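Local coordinates for zinc finger (CCCH type) motif-containing protein (Toxoplasma gondii, PDB 7NG2), which probably reads N6-methyladenosine marks in mRNA through its YTH domain, as part of a CPSF4 protein of the cleavage and polyadenylation machinery, at residues 73-78 and 99-104; 15-20 and 54-59; 35-40 and 95-100; 66-71 and 145-150. All blocks are in the same frame, centred on the assembly; numbering follows the deposited sequence. Where two conformers were deposited one is given.

Contact 1 (73-78 and 99-104)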
# COMPACT_ATOMS: atom_id res chain seq x y z
N ARG A 73 3.24 5.24 -2.89
CA ARG A 73 3.62 6.11 -1.78
C ARG A 73 2.40 6.91 -1.34
O ARG A 73 1.67 7.46 -2.17
CB ARG A 73 4.74 7.07 -2.22
CG ARG A 73 5.25 7.95 -1.09
CD ARG A 73 6.29 8.94 -1.61
NE ARG A 73 6.93 9.69 -0.53
CZ ARG A 73 6.46 10.82 -0.01
NH1 ARG A 73 5.33 11.34 -0.47
NH2 ARG A 73 7.13 11.44 0.96
N MET A 74 2.17 6.95 -0.03
CA MET A 74 1.16 7.84 0.52
C MET A 74 1.63 9.28 0.35
O MET A 74 2.73 9.64 0.78
CB MET A 74 0.97 7.52 1.99
CG MET A 74 -0.11 8.31 2.69
SD MET A 74 -0.26 7.76 4.39
CE MET A 74 -1.60 8.78 4.96
N MET A 75 0.80 10.11 -0.28
CA MET A 75 1.20 11.46 -0.66
C MET A 75 0.55 12.55 0.17
O MET A 75 1.00 13.70 0.10
CB MET A 75 0.86 11.72 -2.14
CG MET A 75 1.50 10.73 -3.12
SD MET A 75 3.30 10.69 -3.07
CE MET A 75 3.70 12.32 -3.68
N SER A 76 -0.49 12.24 0.92
CA SER A 76 -1.18 13.25 1.70
C SER A 76 -1.83 12.58 2.90
O SER A 76 -2.01 11.37 2.93
CB SER A 76 -2.25 13.98 0.87
OG SER A 76 -3.45 13.22 0.78
N LEU A 77 -2.21 13.41 3.87
CA LEU A 77 -3.07 12.97 4.95
C LEU A 77 -4.48 12.75 4.41
O LEU A 77 -4.85 13.28 3.36
CB LEU A 77 -3.13 14.05 6.03
CG LEU A 77 -1.87 14.17 6.89
CD1 LEU A 77 -1.95 15.38 7.83
CD2 LEU A 77 -1.61 12.89 7.68
N PRO A 78 -5.29 11.95 5.11
CA PRO A 78 -6.72 11.88 4.79
C PRO A 78 -7.32 13.28 4.68
O PRO A 78 -7.06 14.15 5.52
CB PRO A 78 -7.30 11.09 5.96
CG PRO A 78 -6.13 10.24 6.43
CD PRO A 78 -4.93 11.11 6.26
N ARG A 99 -4.24 10.90 -0.93
CA ARG A 99 -3.57 10.74 -2.21
C ARG A 99 -2.52 9.63 -2.13
O ARG A 99 -1.81 9.50 -1.13
CB ARG A 99 -2.92 12.05 -2.63
CG ARG A 99 -3.90 13.04 -3.25
CD ARG A 99 -3.19 14.22 -3.90
NE ARG A 99 -2.51 15.06 -2.93
CZ ARG A 99 -1.20 15.29 -2.92
NH1 ARG A 99 -0.42 14.73 -3.83
NH2 ARG A 99 -0.67 16.08 -1.99
N VAL A 100 -2.44 8.86 -3.21
CA VAL A 100 -1.44 7.81 -3.38
C VAL A 100 -0.81 7.99 -4.75
O VAL A 100 -1.50 8.30 -5.73
CB VAL A 100 -2.07 6.41 -3.27
CG1 VAL A 100 -1.04 5.31 -3.54
CG2 VAL A 100 -2.70 6.22 -1.91
N MET A 101 0.50 7.80 -4.82
CA MET A 101 1.23 7.77 -6.09
C MET A 101 1.63 6.32 -6.32
O MET A 101 2.47 5.78 -5.59
CB MET A 101 2.46 8.67 -6.00
CG MET A 101 3.42 8.57 -7.18
SD MET A 101 4.88 9.63 -7.01
CE MET A 101 4.15 11.26 -7.13
N TRP A 102 1.02 5.67 -7.31
CA TRP A 102 1.43 4.32 -7.64
C TRP A 102 2.83 4.34 -8.23
O TRP A 102 3.13 5.15 -9.12
CB TRP A 102 0.42 3.66 -8.58
CG TRP A 102 -0.78 3.12 -7.85
CD1 TRP A 102 -1.82 3.84 -7.32
CD2 TRP A 102 -1.05 1.74 -7.55
NE1 TRP A 102 -2.71 2.99 -6.71
CE2 TRP A 102 -2.27 1.70 -6.84
CE3 TRP A 102 -0.38 0.54 -7.81
CZ2 TRP A 102 -2.84 0.51 -6.40
CZ3 TRP A 102 -0.95 -0.64 -7.38
CH2 TRP A 102 -2.17 -0.65 -6.68
N LEU A 103 3.70 3.48 -7.71
CA LEU A 103 5.10 3.43 -8.11
C LEU A 103 5.46 2.17 -8.87
O LEU A 103 6.52 2.12 -9.50
CB LEU A 103 6.00 3.56 -6.88
CG LEU A 103 5.83 4.91 -6.16
CD1 LEU A 103 6.57 4.93 -4.82
CD2 LEU A 103 6.30 6.05 -7.06
N LYS A 104 4.62 1.14 -8.80
CA LYS A 104 4.80 -0.06 -9.60
C LYS A 104 3.46 -0.77 -9.70
O LYS A 104 2.72 -0.83 -8.72
CB LYS A 104 5.81 -1.02 -8.95
CG LYS A 104 6.13 -2.26 -9.78
CD LYS A 104 6.86 -1.89 -11.07
CE LYS A 104 7.31 -3.12 -11.85
NZ LYS A 104 8.24 -2.73 -12.96
O HOH W 1 -5.17 15.38 -0.73
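Arg73 and Met74 pair with Met101 and Val100 as antiparallel neighbours in the central mixed sheet of the YTH domain. The tight part is this ladder. Arg73 and Met101 are the hydrogen-bonded pair, with Arg73 N to Met101 O and Met101 N to Arg73 O both at 2.9 Å. Met74 and Val100 are the non-hydrogen-bonded pair. Their side chains share one buried face of the sheet, where Met74 packs on Phe50 of helix 40-52. The pairing continues as Met75 N donates to Arg99 O at 2.8 Å. One step on, a side chain replaces the backbone. Arg99 N donates to Ser76 OG at 3.0 Å in an almost straight bond (177°). Ser76 OG in turn donates to Leu77 O and accepts a bond from a water.

The other face is looser. Its solvent side belongs to Arg99, Met101 and, in part, Met75. Met75 bends at chi2 and chi3, and its CG lies 3.5 Å from Met101 N. Beyond that, the meeting of the two methionine tips is doubtful, since Met101 was modelled in two conformers. On the same face Arg73 is buried, with NH2 on Asp54 O and NE on His55 ND1. The exposed Arg99 guanidinium has Met75 O over one face, with Arg99 NH2 and Met75 O 3.6 Å apart.

Contact 2 (15-20 and 54-59)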
# COMPACT_ATOMS: atom_id res chain seq x y z
N ARG A 15 8.49 3.45 6.04
CA ARG A 15 7.62 2.46 6.66
C ARG A 15 6.77 1.84 5.57
O ARG A 15 6.46 2.48 4.57
CB ARG A 15 6.75 3.08 7.77
CG ARG A 15 7.59 3.51 8.99
CD ARG A 15 6.77 4.20 10.06
NE ARG A 15 5.89 3.26 10.74
CZ ARG A 15 5.10 3.60 11.75
NH1 ARG A 15 5.10 4.85 12.18
NH2 ARG A 15 4.34 2.69 12.32
N PHE A 16 6.41 0.57 5.77
CA PHE A 16 5.80 -0.26 4.73
C PHE A 16 4.55 -0.93 5.29
O PHE A 16 4.63 -1.64 6.31
CB PHE A 16 6.77 -1.35 4.29
CG PHE A 16 8.09 -0.85 3.76
CD1 PHE A 16 9.14 -0.56 4.61
CD2 PHE A 16 8.28 -0.70 2.40
CE1 PHE A 16 10.36 -0.13 4.12
CE2 PHE A 16 9.50 -0.26 1.89
CZ PHE A 16 10.54 0.03 2.77
N PHE A 17 3.42 -0.74 4.63
CA PHE A 17 2.15 -1.29 5.11
C PHE A 17 1.49 -2.07 3.98
O PHE A 17 1.48 -1.62 2.83
CB PHE A 17 1.19 -0.18 5.55
CG PHE A 17 1.70 0.62 6.71
CD1 PHE A 17 2.51 1.73 6.50
CD2 PHE A 17 1.40 0.25 8.01
CE1 PHE A 17 2.99 2.47 7.57
CE2 PHE A 17 1.89 0.99 9.08
CZ PHE A 17 2.69 2.10 8.86
N ILE A 18 0.94 -3.23 4.31
CA ILE A 18 0.15 -4.02 3.37
C ILE A 18 -1.29 -3.50 3.36
O ILE A 18 -1.88 -3.26 4.42
CB ILE A 18 0.23 -5.52 3.71
CG1 ILE A 18 1.70 -5.97 3.56
CG2 ILE A 18 -0.70 -6.36 2.82
CD1 ILE A 18 2.03 -7.35 4.02
N ILE A 19 -1.82 -3.28 2.16
CA ILE A 19 -3.19 -2.82 1.96
C ILE A 19 -3.95 -3.94 1.28
O ILE A 19 -3.51 -4.47 0.26
CB ILE A 19 -3.20 -1.57 1.06
CG1 ILE A 19 -2.52 -0.39 1.76
CG2 ILE A 19 -4.62 -1.24 0.62
CD1 ILE A 19 -3.29 0.10 2.96
N LYS A 20 -5.11 -4.29 1.83
CA LYS A 20 -5.98 -5.28 1.22
C LYS A 20 -7.17 -4.58 0.56
O LYS A 20 -7.63 -3.54 1.02
CB LYS A 20 -6.49 -6.29 2.26
CG LYS A 20 -5.40 -7.10 2.95
CD LYS A 20 -4.56 -7.95 1.98
CE LYS A 20 -5.40 -9.08 1.41
NZ LYS A 20 -4.52 -10.04 0.65
N ASP A 54 9.95 9.68 6.16
CA ASP A 54 10.21 10.30 4.86
C ASP A 54 9.30 9.74 3.78
O ASP A 54 8.76 10.49 2.96
CB ASP A 54 11.68 10.15 4.47
CG ASP A 54 12.63 10.85 5.43
OD1 ASP A 54 12.23 11.68 6.27
OD2 ASP A 54 13.83 10.52 5.33
N HIS A 55 9.12 8.42 3.76
CA HIS A 55 8.27 7.72 2.79
C HIS A 55 7.42 6.67 3.47
O HIS A 55 7.96 5.81 4.19
CB HIS A 55 9.10 6.99 1.73
CG HIS A 55 10.03 7.88 0.98
ND1 HIS A 55 9.58 8.85 0.10
CD2 HIS A 55 11.38 7.95 0.95
CE1 HIS A 55 10.62 9.47 -0.42
NE2 HIS A 55 11.72 8.94 0.07
N VAL A 56 6.11 6.72 3.23
CA VAL A 56 5.20 5.66 3.64
C VAL A 56 4.79 4.89 2.39
O VAL A 56 4.15 5.45 1.49
CB VAL A 56 3.98 6.23 4.38
CG1 VAL A 56 2.96 5.13 4.64
CG2 VAL A 56 4.42 6.88 5.69
N LEU A 57 5.15 3.61 2.34
CA LEU A 57 4.88 2.75 1.20
C LEU A 57 3.70 1.84 1.50
O LEU A 57 3.58 1.30 2.61
CB LEU A 57 6.10 1.90 0.84
CG LEU A 57 7.32 2.61 0.24
CD1 LEU A 57 6.93 3.58 -0.86
CD2 LEU A 57 8.17 3.30 1.30
N LEU A 58 2.81 1.72 0.52
CA LEU A 58 1.61 0.91 0.60
C LEU A 58 1.73 -0.20 -0.43
O LEU A 58 1.89 0.07 -1.62
CB LEU A 58 0.38 1.78 0.31
CG LEU A 58 0.31 3.04 1.17
CD1 LEU A 58 -0.87 3.86 0.69
CD2 LEU A 58 0.17 2.74 2.65
N LEU A 59 1.65 -1.44 0.03
CA LEU A 59 1.86 -2.62 -0.81
C LEU A 59 0.50 -3.27 -1.00
O LEU A 59 -0.09 -3.79 -0.05
CB LEU A 59 2.83 -3.59 -0.12
CG LEU A 59 4.32 -3.20 -0.13
CD1 LEU A 59 4.64 -1.85 0.54
CD2 LEU A 59 5.17 -4.32 0.49
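Arg15 O is held from the neighbouring strand by Leu57 N at 2.8 Å, in a nearly straight bond (177°). Val56 CA adds a CA-H...O contact to the same oxygen. Arg15 N donates to His55 O at 3.0 Å. The pattern then repeats along two parallel strands. Leu57 O accepts from Phe17 N at 2.9 Å, Phe17 O accepts from Leu59 N at 2.8 Å, and Leu59 O accepts from Ile19 N at 2.9 Å. Arg15 and Phe17 thus use both NH and CO toward the partner strand, and the ladder runs on from Ile19 to Ser61. The strands are twisted 31° against each other.

The side chains alternate between two faces. On one, Phe16 lies beside Leu57, and both point the same way. Phe16 CD2 sits 3.7 Å from Leu57 CB, while Leu59 CD1 comes to the ring edge. Helix 137-149 covers this face through Cys144, which meets Phe16 and Leu59. On the other, Phe17 crosses Val56 obliquely, with Phe17 CD1 3.9 Å from Val56 CG1. Leu57 O lies at the Phe17 ring edge. Next along this side, Ile19 CG1 meets Leu58 CB at 3.9 Å. Leu46 and Ala49 of helix 40-52 touch Phe17 here. Helices 24-33 and 40-52 lie in the connection between these two parallel strands, and helices 40-52 and 137-149 cover the two faces. Together they form a crossover in the mixed alpha/beta core of the YTH domain.

Contact 3 (35-40 and 95-100)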
# COMPACT_ATOMS: atom_id res chain seq x y z
N VAL A 35 -5.67 7.64 -5.44
CA VAL A 35 -6.45 7.86 -4.23
C VAL A 35 -6.68 6.53 -3.52
O VAL A 35 -6.78 5.48 -4.16
CB VAL A 35 -7.79 8.57 -4.58
CG1 VAL A 35 -8.64 7.71 -5.51
CG2 VAL A 35 -8.56 8.96 -3.32
N TRP A 36 -6.77 6.59 -2.20
CA TRP A 36 -7.15 5.42 -1.40
C TRP A 36 -7.89 5.91 -0.16
O TRP A 36 -7.85 7.08 0.19
CB TRP A 36 -5.91 4.59 -1.00
CG TRP A 36 -6.28 3.22 -0.53
CD1 TRP A 36 -6.11 2.71 0.72
CD2 TRP A 36 -6.88 2.19 -1.32
NE1 TRP A 36 -6.57 1.42 0.76
CE2 TRP A 36 -7.06 1.08 -0.47
CE3 TRP A 36 -7.31 2.10 -2.65
CZ2 TRP A 36 -7.64 -0.12 -0.91
CZ3 TRP A 36 -7.89 0.92 -3.09
CH2 TRP A 36 -8.04 -0.18 -2.22
N ALA A 37 -8.57 4.97 0.50
CA ALA A 37 -9.12 5.21 1.83
C ALA A 37 -9.09 3.90 2.59
O ALA A 37 -9.14 2.82 1.99
CB ALA A 37 -10.56 5.77 1.78
N THR A 38 -9.01 3.99 3.91
CA THR A 38 -8.92 2.79 4.73
C THR A 38 -9.78 2.99 5.98
O THR A 38 -10.41 4.03 6.17
CB THR A 38 -7.45 2.43 5.00
OG1 THR A 38 -7.37 1.15 5.63
CG2 THR A 38 -6.80 3.46 5.89
N SER A 39 -9.81 1.96 6.83
CA SER A 39 -10.58 2.02 8.06
C SER A 39 -10.11 3.19 8.92
O SER A 39 -9.00 3.71 8.76
CB SER A 39 -10.40 0.71 8.84
OG SER A 39 -9.09 0.67 9.39
N LYS A 40 -10.97 3.63 9.84
CA LYS A 40 -10.60 4.77 10.68
C LYS A 40 -9.36 4.47 11.52
O LYS A 40 -8.48 5.32 11.66
CB LYS A 40 -11.80 5.20 11.53
CG LYS A 40 -12.95 5.73 10.67
CD LYS A 40 -14.01 6.45 11.48
CE LYS A 40 -14.70 7.52 10.65
NZ LYS A 40 -13.85 8.75 10.51
N GLY A 95 -12.16 6.15 6.82
CA GLY A 95 -11.59 7.47 6.97
C GLY A 95 -11.65 8.23 5.65
O GLY A 95 -12.11 7.73 4.62
N SER A 96 -11.17 9.47 5.69
CA SER A 96 -11.22 10.30 4.49
C SER A 96 -10.20 9.81 3.46
O SER A 96 -9.19 9.17 3.80
CB SER A 96 -10.92 11.77 4.83
OG SER A 96 -11.95 12.34 5.63
N ASN A 97 -10.47 10.12 2.20
CA ASN A 97 -9.57 9.74 1.12
C ASN A 97 -8.23 10.46 1.24
O ASN A 97 -8.15 11.61 1.67
CB ASN A 97 -10.18 10.12 -0.23
CG ASN A 97 -11.45 9.35 -0.52
OD1 ASN A 97 -11.63 8.23 -0.07
ND2 ASN A 97 -12.34 9.96 -1.30
N PHE A 98 -7.17 9.77 0.86
CA PHE A 98 -5.85 10.37 0.80
C PHE A 98 -5.20 10.06 -0.54
O PHE A 98 -5.56 9.09 -1.22
CB PHE A 98 -4.94 9.95 1.97
CG PHE A 98 -4.77 8.46 2.13
CD1 PHE A 98 -3.74 7.80 1.50
CD2 PHE A 98 -5.63 7.74 2.95
CE1 PHE A 98 -3.56 6.44 1.67
CE2 PHE A 98 -5.46 6.37 3.12
CZ PHE A 98 -4.42 5.72 2.47
N ARG A 99 -4.24 10.90 -0.93
CA ARG A 99 -3.57 10.74 -2.21
C ARG A 99 -2.52 9.63 -2.13
O ARG A 99 -1.81 9.50 -1.13
CB ARG A 99 -2.92 12.05 -2.63
CG ARG A 99 -3.90 13.04 -3.25
CD ARG A 99 -3.19 14.22 -3.90
NE ARG A 99 -2.51 15.06 -2.93
CZ ARG A 99 -1.20 15.29 -2.92
NH1 ARG A 99 -0.42 14.73 -3.83
NH2 ARG A 99 -0.67 16.08 -1.99
N VAL A 100 -2.44 8.86 -3.21
CA VAL A 100 -1.44 7.81 -3.38
C VAL A 100 -0.81 7.99 -4.75
O VAL A 100 -1.50 8.30 -5.73
CB VAL A 100 -2.07 6.41 -3.27
CG1 VAL A 100 -1.04 5.31 -3.54
CG2 VAL A 100 -2.70 6.22 -1.91
O HOH W 2 -8.53 6.70 4.89
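Val35 starts the contact by packing CG2 on Asn97 CB at 3.7 Å, and its CA makes a CA-H...O contact with Phe98 O. Trp36 follows as the antiparallel hydrogen-bonded partner of Phe98. Trp36 N reaches Phe98 O, and Phe98 N returns to Trp36 O, each at 2.9 Å. The Phe98 CG sits between its own N and carbonyl carbon (chi1 55°). Trp36 O lies over one face of the Phe98 ring, toward the rim. The two side chains run side by side, and Phe98 CZ meets the indole edge at Trp36 CD1, 3.9 Å away. Ala37 CB comes close to Asn97 OD1, at 3.3 Å. That amide is fixed elsewhere, ND2 on Leu82 O and OD1 on Gln91 NE2.

At Thr38 a water bridges the two segments, accepting from Thr38 N and donating to Ser96 O. Thr38 O then accepts from Gly95 N at 2.8 Å. Ser39 is the N-cap of helix 40-52, with OG bound to Asn42 N. Lys40 opens that helix and lays CG near Gly95 N. An isopropanol, probably from the crystallisation liquor, lies beside the Trp36 side chain. Trp36 also packs edge-to-face with Trp87. Its place after Gly34-Val35 is consistent with the first tryptophan of the aromatic cage that holds the methylated adenine in YTH domains, here in the apo form.

Contact 4 (66-71 and 145-150)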
# COMPACT_ATOMS: atom_id res chain seq x y z
N GLY A 66 -3.75 -13.84 -4.15
CA GLY A 66 -2.56 -14.65 -3.95
C GLY A 66 -1.25 -13.89 -3.93
O GLY A 66 -0.19 -14.53 -3.90
N GLY A 67 -1.27 -12.56 -3.95
CA GLY A 67 -0.03 -11.81 -3.99
C GLY A 67 -0.24 -10.32 -4.05
O GLY A 67 -1.25 -9.80 -3.57
N PHE A 68 0.73 -9.62 -4.64
CA PHE A 68 0.71 -8.16 -4.71
C PHE A 68 0.49 -7.72 -6.14
O PHE A 68 0.99 -8.34 -7.09
CB PHE A 68 2.04 -7.55 -4.23
CG PHE A 68 2.32 -7.76 -2.77
CD1 PHE A 68 1.61 -7.08 -1.79
CD2 PHE A 68 3.33 -8.63 -2.37
CE1 PHE A 68 1.89 -7.27 -0.44
CE2 PHE A 68 3.61 -8.81 -1.02
CZ PHE A 68 2.90 -8.14 -0.06
N GLN A 69 -0.23 -6.60 -6.29
CA GLN A 69 -0.44 -5.97 -7.59
C GLN A 69 0.46 -4.76 -7.79
O GLN A 69 0.45 -4.18 -8.89
CB GLN A 69 -1.91 -5.58 -7.77
CG GLN A 69 -2.87 -6.76 -7.93
CD GLN A 69 -3.10 -7.48 -6.62
OE1 GLN A 69 -3.51 -6.88 -5.64
NE2 GLN A 69 -2.81 -8.78 -6.60
N GLY A 70 1.23 -4.38 -6.79
CA GLY A 70 2.13 -3.25 -6.92
C GLY A 70 2.24 -2.52 -5.60
O GLY A 70 1.84 -3.01 -4.55
N PHE A 71 2.82 -1.33 -5.67
CA PHE A 71 2.99 -0.53 -4.47
C PHE A 71 2.97 0.95 -4.82
O PHE A 71 3.17 1.34 -5.98
CB PHE A 71 4.24 -0.91 -3.65
CG PHE A 71 5.55 -0.59 -4.33
CD1 PHE A 71 6.15 -1.50 -5.18
CD2 PHE A 71 6.22 0.61 -4.07
CE1 PHE A 71 7.37 -1.23 -5.78
CE2 PHE A 71 7.43 0.88 -4.67
CZ PHE A 71 8.01 -0.04 -5.53
N THR A 145 11.69 -3.92 -3.86
CA THR A 145 12.73 -4.20 -4.86
C THR A 145 12.30 -5.32 -5.80
O THR A 145 12.38 -5.20 -7.03
CB THR A 145 14.05 -4.55 -4.17
OG1 THR A 145 14.53 -3.39 -3.48
CG2 THR A 145 15.09 -4.99 -5.21
N TRP A 146 11.83 -6.43 -5.23
CA TRP A 146 11.43 -7.57 -6.06
C TRP A 146 10.25 -7.21 -6.97
O TRP A 146 10.22 -7.61 -8.14
CB TRP A 146 11.12 -8.78 -5.19
CG TRP A 146 12.35 -9.33 -4.53
CD1 TRP A 146 13.62 -9.37 -5.04
CD2 TRP A 146 12.43 -9.91 -3.22
NE1 TRP A 146 14.48 -9.94 -4.13
CE2 TRP A 146 13.77 -10.28 -3.01
CE3 TRP A 146 11.49 -10.15 -2.21
CZ2 TRP A 146 14.20 -10.89 -1.83
CZ3 TRP A 146 11.92 -10.75 -1.03
CH2 TRP A 146 13.27 -11.11 -0.86
N MET A 147 9.29 -6.43 -6.46
CA MET A 147 8.20 -5.96 -7.31
C MET A 147 8.73 -5.07 -8.43
O MET A 147 8.32 -5.20 -9.59
CB MET A 147 7.14 -5.21 -6.49
CG MET A 147 6.24 -6.11 -5.67
SD MET A 147 4.78 -5.26 -5.05
CE MET A 147 5.18 -5.05 -3.33
N SER A 148 9.62 -4.14 -8.09
CA SER A 148 10.13 -3.21 -9.09
C SER A 148 10.85 -3.93 -10.22
O SER A 148 10.79 -3.48 -11.37
CB SER A 148 11.04 -2.17 -8.44
OG SER A 148 10.30 -1.35 -7.56
N GLN A 149 11.49 -5.07 -9.92
CA GLN A 149 12.23 -5.83 -10.94
C GLN A 149 11.31 -6.56 -11.91
O GLN A 149 11.76 -6.92 -13.01
CB GLN A 149 13.14 -6.87 -10.29
CG GLN A 149 14.20 -6.26 -9.43
CD GLN A 149 15.02 -7.29 -8.70
OE1 GLN A 149 14.69 -8.48 -8.65
NE2 GLN A 149 16.11 -6.83 -8.12
N ARG A 150 10.06 -6.81 -11.53
CA ARG A 150 9.12 -7.49 -12.39
C ARG A 150 8.75 -6.57 -13.55
O ARG A 150 8.89 -5.35 -13.46
CB ARG A 150 7.85 -7.81 -11.61
CG ARG A 150 8.03 -8.86 -10.53
CD ARG A 150 8.25 -10.23 -11.14
NE ARG A 150 8.69 -11.21 -10.15
CZ ARG A 150 7.96 -12.22 -9.72
NH1 ARG A 150 6.73 -12.40 -10.20
NH2 ARG A 150 8.45 -13.07 -8.83
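A Met-aromatic contact fixes helix 137-149 to the central sheet: Met147 inserts between Phe68 and Phe71 of strand 67-74. Its sulfur touches both rings differently. Met147 SD is 5.0 Å from the Phe68 ring centre and approaches it obliquely. It is 5.3 Å from the Phe71 ring centre and lies at that ring's edge. The closest carbon to the sulfur is Phe68 CB, at 3.7 Å. Gly70 O is equally near the same SD.

The Met147 methyl does the rest. Chi3 is -105°, away from the usual staggered values, and it puts CE over one face of the Phe68 ring, 4.0 Å from Phe68 CG and toward the rim. The side chains of Phe68 and Met147 cross at about a right angle. Phe71 comes from the other direction. Its CG lies between the backbone N and the carbonyl carbon (chi1 68°), and Phe71 CE1 reaches Met147 CB at 4.0 Å. Ser148 OG, which bonds to Cys144 O, also lies near the edge of this ring, but Ser148 has two conformers, so that approach is doubtful. The backbone angles of Gly70 would drive a CB into the carbonyl oxygen of Gln69.

No hydrogen bond crosses the contact, which is mostly buried and carried mainly by apolar side chains. Phe68 also stands edge-to-face with Phe110. The helix crosses strand 67-74 nearly at right angles, with axes 8.8 Å apart. Met147 also packs on Leu59 and Cys106, so it meets side chains from three adjacent strands, 55-62, 67-74 and 98-109.

Contacts 1, 2 and 3 belong to one sheet, and contact 4 lays a helix on it. Contact 2 is the most central, a parallel pair with both faces covered. Contact 1 is antiparallel and partly buried: one face is packed, while the other carries Arg99 and Met101 into solvent. Contacts 3 and 4 are buried too, but farther from the chain centre and on opposite sides of it. Contacts 1 and 3 share Arg99 and Val100 on strand 98-109, and contact 3 adds the short edge strand and the tryptophan region. Contacts 1 and 4 both use strand 67-74. Contacts 1 to 3 rest on backbone hydrogen bonds, whereas contact 4 relies on sulfur and ring packing.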